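Ferric vibriobactin ABC transporter, periplasmic ferric vibriobactin-binding protein (Vibrio cholerae, PDB 3R5S) probably binds the iron-loaded siderophore vibriobactin in the periplasm and hands it to an ABC transporter for import into the cell. Local coordinates at residues E57-L62 against R269-S274; A187-S192 against E277-L282; F231-T236 against Y261-N266. All blocks are in the same frame, centred on the assembly; numbering follows the deposited sequence.

Interaction 1: E57-L62 against R269-S274; sequences EQWRKL and RIDLFS
Phe273 packs against the loop at Gln58 and Trp59 that leads into helix 60-65; it stands at the start of helix 272-286, whose first turn is closed by a capping box between Asp271 and Ser274. The CB of Phe273 lies 3.5 Å from Gln58 O and also meets Gln58 CB. Further out, Phe273 CD2 approaches Trp59 CB at 3.8 Å, and at the far end of the ring CZ touches Leu62 CD2 at 3.6 Å. The side chain thus spans from Gln58, met by CB, to Leu62, met by the ring tip. CG lies beside the backbone N and opposite the carbonyl carbon (chi1 -59°), which carries the ring along the 57-62 segment. Gln58 folds over the helix start, its CG 3.4 Å from Ser274 CB. The box itself is held by Ser274 N, which donates to Asp271 OD1 in a nearly straight bond (169°), and by Asp271 N, which donates to Ser274 OG; that hydroxyl in turn donates to Arg269 O. The second carboxylate oxygen faces the indole edge, where one water accepts from Trp59 NE1 at 2.8 Å and donates to Asp271 OD2 at 3.0 Å.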
ATOM      1  N   GLU A  57      -7.900  -7.136   0.627  1.00  5.76           N
ATOM      2  CA  GLU A  57      -8.485  -7.680  -0.598  1.00 10.56           C
ATOM      3  C   GLU A  57      -7.573  -7.624  -1.844  1.00  8.28           C
ATOM      4  O   GLU A  57      -7.722  -8.468  -2.735  1.00  9.57           O
ATOM      5  CB  GLU A  57      -9.845  -7.020  -0.872  1.00  8.03           C
ATOM      6  CG  GLU A  57     -10.618  -7.624  -2.019  1.00 11.42           C
ATOM      7  CD  GLU A  57     -11.067  -9.053  -1.742  1.00 16.61           C
ATOM      8  OE1 GLU A  57     -11.058  -9.488  -0.565  1.00 13.27           O
ATOM      9  OE2 GLU A  57     -11.437  -9.740  -2.712  1.00 16.74           O
ATOM     10  N   GLN A  58      -6.641  -6.659  -1.917  1.00 10.06           N
ATOM     11  CA  GLN A  58      -5.699  -6.611  -3.057  1.00 11.23           C
ATOM     12  C   GLN A  58      -4.918  -7.907  -3.222  1.00 10.52           C
ATOM     13  O   GLN A  58      -4.485  -8.223  -4.329  1.00  9.73           O
ATOM     14  CB  GLN A  58      -4.603  -5.536  -2.943  1.00 13.79           C
ATOM     15  CG  GLN A  58      -4.943  -4.196  -2.412  1.00 23.14           C
ATOM     16  CD  GLN A  58      -4.892  -4.172  -0.918  1.00 13.95           C
ATOM     17  OE1 GLN A  58      -3.852  -3.879  -0.290  1.00 15.23           O
ATOM     18  NE2 GLN A  58      -6.018  -4.457  -0.329  1.00  6.97           N
ATOM     19  N   TRP A  59      -4.668  -8.615  -2.118  1.00  9.04           N
ATOM     20  CA  TRP A  59      -3.828  -9.821  -2.176  1.00  8.01           C
ATOM     21  C   TRP A  59      -4.425 -11.048  -1.491  1.00  7.92           C
ATOM     22  O   TRP A  59      -3.820 -12.117  -1.501  1.00  8.17           O
ATOM     23  CB  TRP A  59      -2.402  -9.562  -1.645  1.00  6.75           C
ATOM     24  CG  TRP A  59      -2.285  -8.908  -0.277  1.00  8.46           C
ATOM     25  CD1 TRP A  59      -1.948  -7.610  -0.015  1.00 10.78           C
ATOM     26  CD2 TRP A  59      -2.473  -9.532   0.998  1.00  9.21           C
ATOM     27  NE1 TRP A  59      -1.932  -7.383   1.344  1.00  9.89           N
ATOM     28  CE2 TRP A  59      -2.242  -8.551   1.985  1.00  9.55           C
ATOM     29  CE3 TRP A  59      -2.801 -10.831   1.403  1.00  8.19           C
ATOM     30  CZ2 TRP A  59      -2.345  -8.824   3.347  1.00 11.19           C
ATOM     31  CZ3 TRP A  59      -2.905 -11.096   2.750  1.00  8.85           C
ATOM     32  CH2 TRP A  59      -2.679 -10.100   3.711  1.00  6.49           C
ATOM     33  N   ARG A  60      -5.595 -10.899  -0.884  1.00  7.24           N
ATOM     34  CA  ARG A  60      -6.236 -12.028  -0.213  1.00  7.29           C
ATOM     35  C   ARG A  60      -6.180 -13.322  -1.041  1.00  6.71           C
ATOM     36  O   ARG A  60      -5.784 -14.365  -0.537  1.00  8.66           O
ATOM     37  CB  ARG A  60      -7.702 -11.718   0.100  1.00  8.11           C
ATOM     38  CG  ARG A  60      -8.422 -12.888   0.768  1.00  7.99           C
ATOM     39  CD  ARG A  60      -9.894 -12.585   1.017  1.00  7.75           C
ATOM     40  NE  ARG A  60     -10.567 -12.228  -0.226  1.00  8.93           N
ATOM     41  CZ  ARG A  60     -10.998 -13.103  -1.126  1.00 11.14           C
ATOM     42  NH1 ARG A  60     -10.848 -14.411  -0.924  1.00 15.42           N
ATOM     43  NH2 ARG A  60     -11.584 -12.666  -2.238  1.00 12.36           N
ATOM     44  N   LYS A  61      -6.626 -13.255  -2.292  1.00  8.48           N
ATOM     45  CA  LYS A  61      -6.685 -14.443  -3.146  1.00  9.23           C
ATOM     46  C   LYS A  61      -5.320 -15.080  -3.335  1.00  9.72           C
ATOM     47  O   LYS A  61      -5.205 -16.307  -3.451  1.00 12.20           O
ATOM     48  CB  LYS A  61      -7.308 -14.114  -4.509  1.00 13.33           C
ATOM     49  CG  LYS A  61      -8.783 -13.684  -4.453  1.00 12.96           C
ATOM     50  CD  LYS A  61      -9.314 -13.434  -5.860  1.00 16.90           C
ATOM     51  CE  LYS A  61     -10.751 -12.951  -5.846  1.00 22.43           C
ATOM     52  NZ  LYS A  61     -11.261 -12.704  -7.226  1.00 29.24           N
ATOM     53  N   LEU A  62      -4.279 -14.254  -3.386  1.00  7.75           N
ATOM     54  CA  LEU A  62      -2.935 -14.781  -3.555  1.00 10.85           C
ATOM     55  C   LEU A  62      -2.502 -15.490  -2.272  1.00  6.18           C
ATOM     56  O   LEU A  62      -1.907 -16.561  -2.316  1.00  9.08           O
ATOM     57  CB  LEU A  62      -1.947 -13.676  -3.934  1.00 12.42           C
ATOM     58  CG  LEU A  62      -0.514 -14.162  -4.172  1.00 13.11           C
ATOM     59  CD1 LEU A  62      -0.472 -15.196  -5.301  1.00 14.25           C
ATOM     60  CD2 LEU A  62       0.430 -12.996  -4.456  1.00 13.41           C
ATOM     61  N   ARG A 269      -3.965   2.489   0.717  1.00 11.21           N
ATOM     62  CA  ARG A 269      -2.537   2.289   0.940  1.00 13.41           C
ATOM     63  C   ARG A 269      -1.932   1.659  -0.305  1.00 13.13           C
ATOM     64  O   ARG A 269      -2.546   0.787  -0.916  1.00 11.66           O
ATOM     65  CB  ARG A 269      -2.317   1.355   2.135  1.00 14.45           C
ATOM     66  CG  ARG A 269      -1.049   1.620   2.937  1.00 29.48           C
ATOM     67  CD  ARG A 269      -1.260   2.816   3.871  1.00 32.15           C
ATOM     68  NE  ARG A 269      -0.130   3.167   4.745  1.00 32.01           N
ATOM     69  CZ  ARG A 269       1.164   2.915   4.525  1.00 30.06           C
ATOM     70  NH1 ARG A 269       2.049   3.317   5.424  1.00 30.37           N
ATOM     71  NH2 ARG A 269       1.597   2.279   3.433  1.00 23.24           N
ATOM     72  N   ILE A 270      -0.739   2.102  -0.688  1.00  9.23           N
ATOM     73  CA  ILE A 270      -0.110   1.540  -1.874  1.00 11.08           C
ATOM     74  C   ILE A 270       0.860   0.419  -1.537  1.00  8.93           C
ATOM     75  O   ILE A 270       1.841   0.628  -0.813  1.00  8.86           O
ATOM     76  CB  ILE A 270       0.649   2.594  -2.685  1.00  9.03           C
ATOM     77  CG1 ILE A 270      -0.229   3.824  -2.953  1.00 10.33           C
ATOM     78  CG2 ILE A 270       1.171   1.984  -3.982  1.00  8.27           C
ATOM     79  CD1 ILE A 270      -1.461   3.577  -3.810  1.00 10.06           C
ATOM     80  N   ASP A 271       0.563  -0.774  -2.051  1.00  8.70           N
ATOM     81  CA  ASP A 271       1.531  -1.848  -2.099  1.00  8.04           C
ATOM     82  C   ASP A 271       1.562  -2.373  -3.529  1.00 10.44           C
ATOM     83  O   ASP A 271       0.903  -1.813  -4.410  1.00  9.34           O
ATOM     84  CB  ASP A 271       1.230  -2.943  -1.054  1.00  9.26           C
ATOM     85  CG  ASP A 271      -0.117  -3.623  -1.261  1.00 10.14           C
ATOM     86  OD1 ASP A 271      -0.521  -3.841  -2.420  1.00  9.40           O
ATOM     87  OD2 ASP A 271      -0.751  -3.979  -0.248  1.00 11.97           O
ATOM     88  N   LEU A 272       2.336  -3.419  -3.786  1.00  6.97           N
ATOM     89  CA  LEU A 272       2.495  -3.875  -5.161  1.00  6.80           C
ATOM     90  C   LEU A 272       1.154  -4.186  -5.783  1.00  9.58           C
ATOM     91  O   LEU A 272       0.896  -3.864  -6.950  1.00 10.32           O
ATOM     92  CB  LEU A 272       3.372  -5.124  -5.214  1.00  8.68           C
ATOM     93  CG  LEU A 272       3.301  -5.850  -6.553  1.00  8.86           C
ATOM     94  CD1 LEU A 272       3.837  -4.948  -7.646  1.00 10.10           C
ATOM     95  CD2 LEU A 272       4.103  -7.131  -6.481  1.00  7.53           C
ATOM     96  N   PHE A 273       0.293  -4.815  -4.992  1.00 10.54           N
ATOM     97  CA  PHE A 273      -0.954  -5.342  -5.511  1.00  6.93           C
ATOM     98  C   PHE A 273      -2.031  -4.278  -5.706  1.00 10.35           C
ATOM     99  O   PHE A 273      -2.740  -4.300  -6.717  1.00 11.24           O
ATOM    100  CB  PHE A 273      -1.404  -6.513  -4.635  1.00  8.56           C
ATOM    101  CG  PHE A 273      -0.380  -7.616  -4.590  1.00  8.30           C
ATOM    102  CD1 PHE A 273      -0.186  -8.433  -5.690  1.00 10.21           C
ATOM    103  CD2 PHE A 273       0.419  -7.804  -3.469  1.00  8.01           C
ATOM    104  CE1 PHE A 273       0.778  -9.435  -5.673  1.00 12.71           C
ATOM    105  CE2 PHE A 273       1.389  -8.811  -3.444  1.00  9.86           C
ATOM    106  CZ  PHE A 273       1.566  -9.624  -4.546  1.00  9.42           C
ATOM    107  N   SER A 274      -2.155  -3.340  -4.762  1.00  6.99           N
ATOM    108  CA  SER A 274      -3.104  -2.243  -4.948  1.00  8.93           C
ATOM    109  C   SER A 274      -2.587  -1.280  -6.008  1.00 10.92           C
ATOM    110  O   SER A 274      -3.376  -0.696  -6.758  1.00 10.29           O
ATOM    111  CB  SER A 274      -3.379  -1.497  -3.645  1.00 10.55           C
ATOM    112  OG  SER A 274      -2.208  -0.870  -3.154  1.00  9.94           O
TER
HETATM  113  O   HOH W   1      -0.638  -5.208   2.485  1.00 19.61           O

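Interaction 2: A187-S192 against E277-L282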
ATOM      1  N   ALA A 187       0.863   9.865  -5.043  1.00  8.64           N
ATOM      2  CA  ALA A 187       1.344  10.874  -5.972  1.00 11.25           C
ATOM      3  C   ALA A 187       2.529  10.356  -6.800  1.00 12.55           C
ATOM      4  O   ALA A 187       2.593  10.583  -8.012  1.00  8.57           O
ATOM      5  CB  ALA A 187       1.703  12.176  -5.230  1.00  7.42           C
ATOM      6  N   GLN A 188       3.456   9.641  -6.166  1.00  9.13           N
ATOM      7  CA  GLN A 188       4.616   9.111  -6.886  1.00  8.91           C
ATOM      8  C   GLN A 188       4.208   8.116  -7.969  1.00 11.70           C
ATOM      9  O   GLN A 188       4.754   8.118  -9.078  1.00  7.51           O
ATOM     10  CB  GLN A 188       5.590   8.429  -5.926  1.00  9.92           C
ATOM     11  CG  GLN A 188       6.213   9.324  -4.873  1.00 16.88           C
ATOM     12  CD  GLN A 188       7.158   8.543  -3.954  1.00 26.86           C
ATOM     13  OE1 GLN A 188       8.104   7.912  -4.425  1.00 31.10           O
ATOM     14  NE2 GLN A 188       6.886   8.562  -2.647  1.00 23.87           N
ATOM     15  N   LEU A 189       3.255   7.256  -7.624  1.00  7.14           N
ATOM     16  CA  LEU A 189       2.753   6.244  -8.531  1.00  6.06           C
ATOM     17  C   LEU A 189       2.103   6.890  -9.756  1.00  7.04           C
ATOM     18  O   LEU A 189       2.402   6.528 -10.876  1.00  7.90           O
ATOM     19  CB  LEU A 189       1.702   5.384  -7.819  1.00  7.07           C
ATOM     20  CG  LEU A 189       0.998   4.329  -8.683  1.00  6.50           C
ATOM     21  CD1 LEU A 189       1.971   3.225  -9.120  1.00  7.35           C
ATOM     22  CD2 LEU A 189      -0.149   3.726  -7.886  1.00  7.51           C
ATOM     23  N   LEU A 190       1.186   7.827  -9.539  1.00  7.72           N
ATOM     24  CA  LEU A 190       0.500   8.431 -10.680  1.00  8.04           C
ATOM     25  C   LEU A 190       1.500   9.226 -11.519  1.00  9.07           C
ATOM     26  O   LEU A 190       1.460   9.199 -12.744  1.00  8.99           O
ATOM     27  CB  LEU A 190      -0.653   9.335 -10.239  1.00  9.81           C
ATOM     28  CG  LEU A 190      -1.793   8.686  -9.447  1.00 16.23           C
ATOM     29  CD1 LEU A 190      -3.069   9.472  -9.619  1.00 10.84           C
ATOM     30  CD2 LEU A 190      -2.024   7.245  -9.832  1.00  9.56           C
ATOM     31  N   GLN A 191       2.393   9.944 -10.851  1.00  9.23           N
ATOM     32  CA  GLN A 191       3.388  10.726 -11.572  1.00 10.27           C
ATOM     33  C   GLN A 191       4.265   9.834 -12.448  1.00  9.73           C
ATOM     34  O   GLN A 191       4.650  10.237 -13.543  1.00  7.91           O
ATOM     35  CB  GLN A 191       4.226  11.579 -10.617  1.00 13.13           C
ATOM     36  CG  GLN A 191       3.417  12.700  -9.995  1.00 16.23           C
ATOM     37  CD  GLN A 191       4.185  13.494  -8.962  1.00 17.02           C
ATOM     38  OE1 GLN A 191       4.146  14.722  -8.958  1.00 19.92           O
ATOM     39  NE2 GLN A 191       4.878  12.798  -8.074  1.00 14.14           N
ATOM     40  N   SER A 192       4.544   8.618 -11.973  1.00  8.93           N
ATOM     41  CA  SER A 192       5.371   7.669 -12.711  1.00 10.07           C
ATOM     42  C   SER A 192       4.747   7.245 -14.033  1.00 11.02           C
ATOM     43  O   SER A 192       5.467   6.823 -14.930  1.00 12.19           O
ATOM     44  CB  SER A 192       5.727   6.435 -11.853  1.00 11.73           C
ATOM     45  OG  SER A 192       4.609   5.581 -11.668  1.00 10.41           O
ATOM     46  N   GLU A 277      -3.522  -2.745  -9.272  1.00 11.00           N
ATOM     47  CA  GLU A 277      -4.933  -2.517  -9.566  1.00 10.10           C
ATOM     48  C   GLU A 277      -5.147  -1.096 -10.065  1.00 13.07           C
ATOM     49  O   GLU A 277      -5.923  -0.873 -10.990  1.00 10.06           O
ATOM     50  CB  GLU A 277      -5.795  -2.774  -8.334  1.00 12.85           C
ATOM     51  CG  GLU A 277      -5.915  -4.247  -7.992  1.00 12.39           C
ATOM     52  CD  GLU A 277      -6.706  -4.474  -6.731  1.00 15.03           C
ATOM     53  OE1 GLU A 277      -6.855  -3.516  -5.956  1.00 16.92           O
ATOM     54  OE2 GLU A 277      -7.178  -5.610  -6.516  1.00 19.17           O
ATOM     55  N   ILE A 278      -4.455  -0.143  -9.440  1.00  7.30           N
ATOM     56  CA  ILE A 278      -4.579   1.261  -9.796  1.00 11.50           C
ATOM     57  C   ILE A 278      -4.057   1.489 -11.198  1.00  9.11           C
ATOM     58  O   ILE A 278      -4.738   2.087 -12.025  1.00  8.76           O
ATOM     59  CB  ILE A 278      -3.827   2.173  -8.807  1.00 11.60           C
ATOM     60  CG1 ILE A 278      -4.512   2.123  -7.435  1.00 13.15           C
ATOM     61  CG2 ILE A 278      -3.745   3.609  -9.336  1.00  9.15           C
ATOM     62  CD1 ILE A 278      -3.712   2.764  -6.314  1.00 12.73           C
ATOM     63  N   ILE A 279      -2.838   1.027 -11.461  1.00  7.83           N
ATOM     64  CA  ILE A 279      -2.275   1.180 -12.798  1.00  9.19           C
ATOM     65  C   ILE A 279      -3.136   0.479 -13.855  1.00 11.83           C
ATOM     66  O   ILE A 279      -3.330   1.009 -14.949  1.00  9.93           O
ATOM     67  CB  ILE A 279      -0.797   0.727 -12.856  1.00  8.38           C
ATOM     68  CG1 ILE A 279       0.049   1.616 -11.937  1.00 10.66           C
ATOM     69  CG2 ILE A 279      -0.282   0.770 -14.284  1.00  9.28           C
ATOM     70  CD1 ILE A 279      -0.162   3.106 -12.138  1.00 10.85           C
ATOM     71  N   ASN A 280      -3.668  -0.697 -13.530  1.00  9.73           N
ATOM     72  CA  ASN A 280      -4.568  -1.395 -14.447  1.00  9.46           C
ATOM     73  C   ASN A 280      -5.772  -0.527 -14.815  1.00 11.30           C
ATOM     74  O   ASN A 280      -6.154  -0.454 -15.979  1.00  9.98           O
ATOM     75  CB  ASN A 280      -5.042  -2.718 -13.851  1.00 11.75           C
ATOM     76  CG  ASN A 280      -3.979  -3.807 -13.916  1.00  9.67           C
ATOM     77  OD1 ASN A 280      -2.973  -3.674 -14.619  1.00 10.05           O
ATOM     78  ND2 ASN A 280      -4.212  -4.901 -13.198  1.00 14.30           N
ATOM     79  N   SER A 281      -6.344   0.151 -13.820  1.00 10.27           N
ATOM     80  CA  SER A 281      -7.512   1.015 -14.047  1.00  9.39           C
ATOM     81  C   SER A 281      -7.175   2.214 -14.940  1.00 10.44           C
ATOM     82  O   SER A 281      -8.000   2.662 -15.749  1.00 12.11           O
ATOM     83  CB  SER A 281      -8.127   1.481 -12.717  1.00 10.71           C
ATOM     84  OG  SER A 281      -7.389   2.548 -12.143  1.00 14.42           O
ATOM     85  N   LEU A 282      -5.953   2.721 -14.826  1.00  8.39           N
ATOM     86  CA  LEU A 282      -5.526   3.789 -15.721  1.00  8.27           C
ATOM     87  C   LEU A 282      -5.391   3.288 -17.163  1.00  8.69           C
ATOM     88  O   LEU A 282      -5.748   3.993 -18.104  1.00  7.64           O
ATOM     89  CB  LEU A 282      -4.223   4.424 -15.241  1.00  7.70           C
ATOM     90  CG  LEU A 282      -4.266   5.086 -13.861  1.00  9.69           C
ATOM     91  CD1 LEU A 282      -2.907   5.705 -13.555  1.00 11.96           C
ATOM     92  CD2 LEU A 282      -5.359   6.141 -13.795  1.00 12.28           C
TER
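Helices 185-192 and 272-286 run in broadly the same direction where Leu189 and Leu190 meet Ile278, Ile279 and Leu282: the axes of the two short segments cross at -36° and stay 11.0 Å apart at their closest. The nearest alpha carbons, Leu190 CA and Ile279 CA, are 8.0 Å from each other, so the backbones do not touch and the gap is bridged by branched aliphatic side chains. Leu189 reaches across with both methyls. With CG anti to the backbone N (chi1 176°), its fork extends toward helix 272-286 and straddles two successive isoleucines: CD1 rests on Ile279 CD1 at 3.7 Å, and CD2 lies 3.9 Å from Ile278 CG2. Ile279 leaves its backbone at a slant, but its CG1 branch swings round to bring CD1 against the leucine. Leu190 makes a lighter contact through a single methyl, CD2, which is 4.1 Å from Ile278 CG2 and equally far from Leu282 CD1, crossing both side chains at about a right angle. The contact is wholly apolar. The nearby hydroxyl of Ser281 turns back to its own helix, OG donating to Ile278 O, a carbonyl that also accepts from Leu282 N. Around this layer, Phe147 and Trp150 of helix 137-155 touch Leu189 and Ile279 respectively, whereas Phe231 of strand 229-232 touches both Leu190 and Leu282, so that the two helices are packed between a third helix and the mixed sheet.

Interaction 3: F231-T236 against Y261-N266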
ATOM      1  N   PHE A 231      -8.924  12.087  -8.856  1.00  6.93           N
ATOM      2  CA  PHE A 231      -8.910  10.662  -8.527  1.00  9.08           C
ATOM      3  C   PHE A 231      -9.283  10.472  -7.070  1.00  8.71           C
ATOM      4  O   PHE A 231      -8.702  11.104  -6.196  1.00  9.99           O
ATOM      5  CB  PHE A 231      -7.531  10.055  -8.795  1.00  9.15           C
ATOM      6  CG  PHE A 231      -7.204   9.924 -10.253  1.00 11.74           C
ATOM      7  CD1 PHE A 231      -7.769   8.905 -11.021  1.00 10.61           C
ATOM      8  CD2 PHE A 231      -6.339  10.820 -10.862  1.00  9.09           C
ATOM      9  CE1 PHE A 231      -7.465   8.781 -12.372  1.00 11.39           C
ATOM     10  CE2 PHE A 231      -6.037  10.698 -12.213  1.00  8.02           C
ATOM     11  CZ  PHE A 231      -6.595   9.681 -12.964  1.00  9.50           C
ATOM     12  N   LEU A 232     -10.251   9.594  -6.815  1.00  8.30           N
ATOM     13  CA  LEU A 232     -10.810   9.418  -5.480  1.00  8.09           C
ATOM     14  C   LEU A 232     -10.323   8.151  -4.784  1.00 11.73           C
ATOM     15  O   LEU A 232     -10.483   7.041  -5.293  1.00 11.44           O
ATOM     16  CB  LEU A 232     -12.343   9.434  -5.539  1.00  8.81           C
ATOM     17  CG  LEU A 232     -12.955  10.754  -6.034  1.00 11.91           C
ATOM     18  CD1 LEU A 232     -14.431  10.585  -6.332  1.00 11.20           C
ATOM     19  CD2 LEU A 232     -12.743  11.837  -4.993  1.00 13.77           C
ATOM     20  N   ILE A 233      -9.721   8.344  -3.615  1.00 10.67           N
ATOM     21  CA  ILE A 233      -9.195   7.268  -2.788  1.00 12.08           C
ATOM     22  C   ILE A 233     -10.295   6.342  -2.274  1.00 12.76           C
ATOM     23  O   ILE A 233     -11.358   6.800  -1.890  1.00 11.92           O
ATOM     24  CB  ILE A 233      -8.432   7.862  -1.562  1.00 17.34           C
ATOM     25  CG1 ILE A 233      -7.159   8.576  -2.020  1.00 17.22           C
ATOM     26  CG2 ILE A 233      -8.122   6.807  -0.534  1.00 17.58           C
ATOM     27  CD1 ILE A 233      -6.317   7.764  -2.977  1.00 13.80           C
ATOM     28  N   THR A 234     -10.017   5.038  -2.284  1.00 12.95           N
ATOM     29  CA  THR A 234     -10.889   4.028  -1.688  1.00 13.22           C
ATOM     30  C   THR A 234     -12.313   4.049  -2.247  1.00 15.25           C
ATOM     31  O   THR A 234     -13.271   3.732  -1.544  1.00 16.07           O
ATOM     32  CB  THR A 234     -10.911   4.164  -0.133  1.00 18.90           C
ATOM     33  OG1 THR A 234      -9.566   4.233   0.360  1.00 20.04           O
ATOM     34  CG2 THR A 234     -11.605   2.977   0.521  1.00 20.96           C
HETATM   35  N   MSE A 235     -12.451   4.431  -3.512  1.00 16.23           N
HETATM   36  CA  MSE A 235     -13.771   4.560  -4.123  1.00 14.26           C
HETATM   37  C   MSE A 235     -13.844   3.929  -5.516  1.00 14.08           C
HETATM   38  O   MSE A 235     -12.915   4.046  -6.322  1.00 12.86           O
HETATM   39  CB  MSE A 235     -14.199   6.034  -4.226  1.00 13.23           C
HETATM   40  CG  MSE A 235     -14.724   6.667  -2.937  1.00 12.44           C
HETATM   41 SE   MSE A 235     -15.560   8.265  -3.198  1.00  5.94          SE
HETATM   42  CE  MSE A 235     -16.314   8.431  -1.598  1.00 19.43           C
ATOM     43  N   THR A 236     -14.964   3.265  -5.782  1.00 12.26           N
ATOM     44  CA  THR A 236     -15.337   2.844  -7.123  1.00 16.64           C
ATOM     45  C   THR A 236     -16.014   4.020  -7.825  1.00 12.76           C
ATOM     46  O   THR A 236     -16.420   4.991  -7.180  1.00 12.75           O
ATOM     47  CB  THR A 236     -16.364   1.713  -7.065  1.00 17.30           C
ATOM     48  OG1 THR A 236     -17.556   2.189  -6.422  1.00 14.30           O
ATOM     49  CG2 THR A 236     -15.816   0.529  -6.283  1.00 11.67           C
ATOM     50  N   TYR A 261     -12.778  10.151 -11.128  1.00  9.23           N
ATOM     51  CA  TYR A 261     -12.568   8.718 -11.299  1.00  8.70           C
ATOM     52  C   TYR A 261     -12.164   8.066  -9.995  1.00 12.95           C
ATOM     53  O   TYR A 261     -11.258   8.543  -9.322  1.00 14.16           O
ATOM     54  CB  TYR A 261     -11.462   8.478 -12.318  1.00  9.39           C
ATOM     55  CG  TYR A 261     -11.641   9.204 -13.616  1.00 10.59           C
ATOM     56  CD1 TYR A 261     -12.709   8.918 -14.450  1.00 14.06           C
ATOM     57  CD2 TYR A 261     -10.721  10.169 -14.022  1.00 13.05           C
ATOM     58  CE1 TYR A 261     -12.862   9.577 -15.645  1.00 14.88           C
ATOM     59  CE2 TYR A 261     -10.870  10.835 -15.215  1.00 12.26           C
ATOM     60  CZ  TYR A 261     -11.939  10.529 -16.022  1.00 12.11           C
ATOM     61  OH  TYR A 261     -12.092  11.191 -17.217  1.00 14.63           O
ATOM     62  N   GLY A 262     -12.829   6.971  -9.636  1.00  8.19           N
ATOM     63  CA  GLY A 262     -12.402   6.219  -8.473  1.00 10.20           C
ATOM     64  C   GLY A 262     -11.068   5.520  -8.669  1.00 10.65           C
ATOM     65  O   GLY A 262     -10.820   4.908  -9.710  1.00  9.07           O
ATOM     66  N   LEU A 263     -10.203   5.593  -7.663  1.00  9.23           N
ATOM     67  CA  LEU A 263      -8.949   4.847  -7.715  1.00 14.27           C
ATOM     68  C   LEU A 263      -9.135   3.400  -7.278  1.00 13.44           C
ATOM     69  O   LEU A 263      -8.203   2.594  -7.339  1.00 16.88           O
ATOM     70  CB  LEU A 263      -7.863   5.509  -6.868  1.00 12.18           C
ATOM     71  CG  LEU A 263      -7.056   6.638  -7.506  1.00 17.53           C
ATOM     72  CD1 LEU A 263      -6.048   7.150  -6.500  1.00 19.55           C
ATOM     73  CD2 LEU A 263      -6.344   6.201  -8.784  1.00 10.97           C
ATOM     74  N   GLY A 264     -10.330   3.060  -6.820  1.00 15.00           N
ATOM     75  CA  GLY A 264     -10.603   1.672  -6.484  1.00 16.51           C
ATOM     76  C   GLY A 264     -10.664   1.410  -5.001  1.00 14.49           C
ATOM     77  O   GLY A 264     -10.087   2.154  -4.205  1.00 11.56           O
ATOM     78  N   GLU A 265     -11.359   0.336  -4.637  1.00 14.65           N
ATOM     79  CA  GLU A 265     -11.653   0.035  -3.245  1.00 16.75           C
ATOM     80  C   GLU A 265     -10.412  -0.187  -2.392  1.00 15.24           C
ATOM     81  O   GLU A 265     -10.462  -0.005  -1.182  1.00 14.12           O
ATOM     82  CB  GLU A 265     -12.564  -1.198  -3.143  1.00 20.04           C
ATOM     83  CG  GLU A 265     -14.011  -0.958  -3.559  1.00 33.25           C
ATOM     84  CD  GLU A 265     -14.756  -0.016  -2.621  1.00 32.26           C
ATOM     85  OE1 GLU A 265     -15.016  -0.388  -1.454  1.00 39.15           O
ATOM     86  OE2 GLU A 265     -15.085   1.103  -3.056  1.00 33.19           O
ATOM     87  N   ASN A 266      -9.307  -0.588  -3.012  1.00 11.28           N
ATOM     88  CA  ASN A 266      -8.127  -0.971  -2.238  1.00 10.89           C
ATOM     89  C   ASN A 266      -7.013   0.077  -2.264  1.00 14.24           C
ATOM     90  O   ASN A 266      -5.874  -0.214  -1.903  1.00 10.43           O
ATOM     91  CB  ASN A 266      -7.583  -2.316  -2.728  1.00 14.15           C
ATOM     92  CG  ASN A 266      -8.613  -3.425  -2.664  1.00 10.83           C
ATOM     93  OD1 ASN A 266      -9.425  -3.479  -1.744  1.00 15.93           O
ATOM     94  ND2 ASN A 266      -8.575  -4.332  -3.638  1.00 13.03           N
TER
HETATM   95  O   HOH W   2      -8.518   1.055   0.363  1.00 14.95           O
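Leu232 is bonded through both its N and its O to the neighbouring chain 261-263, which runs parallel to it: its N donates to Tyr261 O at 2.9 Å, and its O accepts from Leu263 N at 2.8 Å. From Leu232 to Met235 the chain makes a type II beta turn, which brings Met235 O back to accept from Gly264 N at 2.8 Å, with the donor 38° out of the carbonyl plane. Gly262 CA also packs 3.1 Å from Met235 O, a CA-H...O contact that brings the backbone of Gly262 close against that carbonyl. On the sheet face that carries Phe231 and Tyr261, the two rings meet obliquely, their planes at 43°. Leu263 packs against the base of Phe231, its CG 3.7 Å from Phe231 CB, and its CD1 touches Ile233 CD1 at 3.6 Å. Toward the end of the two segments, Glu265 bends back over Thr236: its OE2 lies 3.4 Å from Thr236 CG2 and is held by a hydrogen bond from Gln239. Farther out, Ser267 bonds to Thr234 N and Gly264 O, Asp237 accepts from Gly262 N, and Arg285 donates to Gly262 O. Thr236 OG1 caps the following helix through Gln239 N. Strands 229-232 and 260-262, parallel neighbours with helices 237-244 and 253-256 between them in the chain, form a beta-alpha-beta unit, as in the alpha/beta lobes of periplasmic binding proteins.

How the interactions relate
The three contacts form a compact group: the centres of interactions 1 and 2 lie about 14 Å apart, as do those of 1 and 3, and those of 2 and 3 about 11 Å. Helix 272-286 links them, giving its first turn to interaction 1 and its middle to interaction 2, and it follows strand 260-262 of interaction 3. Along the chain, interaction 3 is nested within the loops closed by the other two, while the segments of interactions 1 and 2 alternate. Asn266 packs on Gln58, and its ND2 probably bonds to Glu277 OE1; Ile270 packs on Ile278, joining interactions 1 and 2. The mixed sheet is thereby tied through one helix to the loop at 57-62, which belongs to the part of the chain holding the parallel sheet.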